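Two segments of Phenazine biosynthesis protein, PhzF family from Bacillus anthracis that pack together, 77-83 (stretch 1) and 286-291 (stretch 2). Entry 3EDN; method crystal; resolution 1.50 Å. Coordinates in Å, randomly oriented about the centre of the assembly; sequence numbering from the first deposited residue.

Stretch 1 (77-83) TVGTIYA
Stretch 2 (286-291) AGTAVY

Residues 77-83 lie within a helix that extends beyond the segment at both ends; phi stays near -55 to -71° and psi near -40 to -52°. Its backbone hydrogen bonds run from Ile81 N to Thr77 O (2.9 Å), Tyr82 N to Val78 O (3.0 Å) and Ala83 N to Gly79 O (2.9 Å). The second segment is extended: Ala286 (-143/149°) and Gly287 (-150/160°) lie in a strand, Thr288 follows at -98/-177°, and Ala289 (-155/176°), Val290 (-152/139°) and Tyr291 (-60/135°) continue the chain. The helix and strand 289-291 approach to 8.0 Å between axes, with their N-to-C directions 60° apart (signed crossing angle -60°). Gly79 CA lies 5.5 Å from Ala289 CA, and Val78 CA 6.5 Å from Gly287 CA.

No hydrogen bond joins the segments; packing alone buries 266 Å² in total, most of it around Tyr82, Ala289 and Val78. Tyr82 and Val78, one helical turn apart, both direct their CA-to-CB bonds toward the second segment.

Tyr82 has chi1 t (179°) and chi2 92°, which lays its broad ring along residues 288-290. Ala289 O sits over one face, 3.0 Å from Tyr82 CZ. Although Tyr82 OH is 3.3 Å from Ala289 O, the angle is too poor for a hydrogen bond, so this is a close polar-aromatic contact. Tyr82 CE1 also approaches Thr288 OG1 at 3.3 Å. Thr288 has chi1 t (-166°), and its hydroxyl is hydrogen-bonded elsewhere in the structure, so it can border the ring without being left unsatisfied.

Ala289 directs its CB toward the helix. Ala289 CB makes an apolar contact 3.6 Å from Tyr82 CG and lies 4.0 Å from Gly79 CA, where the methyl meets bare backbone. The compact alanine thus fills space beside the helix while still touching the aromatic ring.

Val78, chi1 t (165°), extends the apolar surface toward the start of the second segment. Val78 CG1 is 3.7 Å from both Gly287 O and Thr288 O, and 4.5 Å from Ala289 CB, a looser apolar contact. The CG1 methyl packs against the carbonyl oxygens of Gly287 and Thr288; Gly287, having no side chain, offers only its backbone here. The CA-to-CB bonds of Thr80 (chi1 m, -60°) and Val290 (chi1 p, 67°) point away from the opposing segment.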

# COMPACT_ATOMS: atom_id res chain seq x y z
N THR A 77 18.18 1.03 -5.05
CA THR A 77 17.93 1.23 -6.47
C THR A 77 19.00 0.56 -7.33
O THR A 77 18.70 -0.15 -8.29
CB THR A 77 17.83 2.74 -6.79
OG1 THR A 77 16.73 3.29 -6.03
CG2 THR A 77 17.59 2.98 -8.27
N VAL A 78 20.26 0.77 -6.98
CA VAL A 78 21.34 0.08 -7.68
C VAL A 78 21.16 -1.45 -7.65
O VAL A 78 21.19 -2.09 -8.70
CB VAL A 78 22.72 0.47 -7.11
CG1 VAL A 78 23.82 -0.51 -7.59
CG2 VAL A 78 23.06 1.91 -7.49
N GLY A 79 20.97 -2.02 -6.47
CA GLY A 79 20.82 -3.47 -6.39
C GLY A 79 19.60 -3.97 -7.15
O GLY A 79 19.65 -4.99 -7.86
N THR A 80 18.50 -3.23 -7.04
CA THR A 80 17.23 -3.69 -7.63
C THR A 80 17.25 -3.61 -9.15
O THR A 80 16.88 -4.56 -9.84
CB THR A 80 16.03 -2.93 -7.05
OG1 THR A 80 15.97 -3.14 -5.64
CG2 THR A 80 14.71 -3.40 -7.67
N ILE A 81 17.70 -2.48 -9.69
CA ILE A 81 17.76 -2.37 -11.14
C ILE A 81 18.80 -3.35 -11.70
O ILE A 81 18.58 -3.96 -12.74
CB ILE A 81 18.02 -0.94 -11.62
CG1 ILE A 81 16.96 0.01 -11.06
CG2 ILE A 81 18.04 -0.89 -13.16
CD1 ILE A 81 15.54 -0.45 -11.30
N TYR A 82 19.94 -3.50 -11.03
CA TYR A 82 20.90 -4.50 -11.46
C TYR A 82 20.24 -5.90 -11.54
O TYR A 82 20.41 -6.63 -12.52
CB TYR A 82 22.09 -4.55 -10.50
CG TYR A 82 23.10 -5.59 -10.90
CD1 TYR A 82 24.18 -5.28 -11.73
CD2 TYR A 82 22.95 -6.92 -10.50
CE1 TYR A 82 25.09 -6.25 -12.12
CE2 TYR A 82 23.87 -7.89 -10.87
CZ TYR A 82 24.93 -7.55 -11.69
OH TYR A 82 25.80 -8.54 -12.06
N ALA A 83 19.53 -6.28 -10.49
CA ALA A 83 18.89 -7.59 -10.48
C ALA A 83 17.85 -7.73 -11.59
O ALA A 83 17.83 -8.74 -12.31
CB ALA A 83 18.25 -7.83 -9.13
N ALA A 286 27.43 5.70 -9.81
CA ALA A 286 27.08 4.43 -10.44
C ALA A 286 27.71 3.29 -9.66
O ALA A 286 28.79 3.43 -9.10
CB ALA A 286 27.54 4.39 -11.89
N GLY A 287 27.04 2.15 -9.68
CA GLY A 287 27.61 0.99 -9.04
C GLY A 287 27.14 -0.25 -9.76
O GLY A 287 26.14 -0.23 -10.50
N THR A 288 27.89 -1.32 -9.58
CA THR A 288 27.41 -2.62 -9.98
C THR A 288 26.84 -3.30 -8.73
O THR A 288 26.77 -2.69 -7.66
CB THR A 288 28.50 -3.48 -10.68
OG1 THR A 288 27.87 -4.60 -11.33
CG2 THR A 288 29.55 -3.97 -9.69
N ALA A 289 26.39 -4.54 -8.89
CA ALA A 289 25.83 -5.30 -7.76
C ALA A 289 26.00 -6.78 -8.06
O ALA A 289 26.44 -7.17 -9.14
CB ALA A 289 24.36 -4.96 -7.54
N VAL A 290 25.63 -7.61 -7.09
CA VAL A 290 25.82 -9.05 -7.25
C VAL A 290 24.77 -9.82 -6.44
O VAL A 290 24.43 -9.44 -5.33
CB VAL A 290 27.25 -9.48 -6.84
CG1 VAL A 290 27.48 -9.30 -5.35
CG2 VAL A 290 27.53 -10.91 -7.23
N TYR A 291 24.25 -10.89 -7.04
CA TYR A 291 23.35 -11.82 -6.35
C TYR A 291 24.05 -12.43 -5.15
O TYR A 291 25.21 -12.86 -5.25
CB TYR A 291 22.99 -12.95 -7.33
CG TYR A 291 22.27 -14.12 -6.69
CD1 TYR A 291 20.87 -14.12 -6.58
CD2 TYR A 291 22.96 -15.21 -6.19
CE1 TYR A 291 20.20 -15.19 -5.99
CE2 TYR A 291 22.30 -16.28 -5.59
CZ TYR A 291 20.91 -16.26 -5.53
OH TYR A 291 20.23 -17.33 -4.93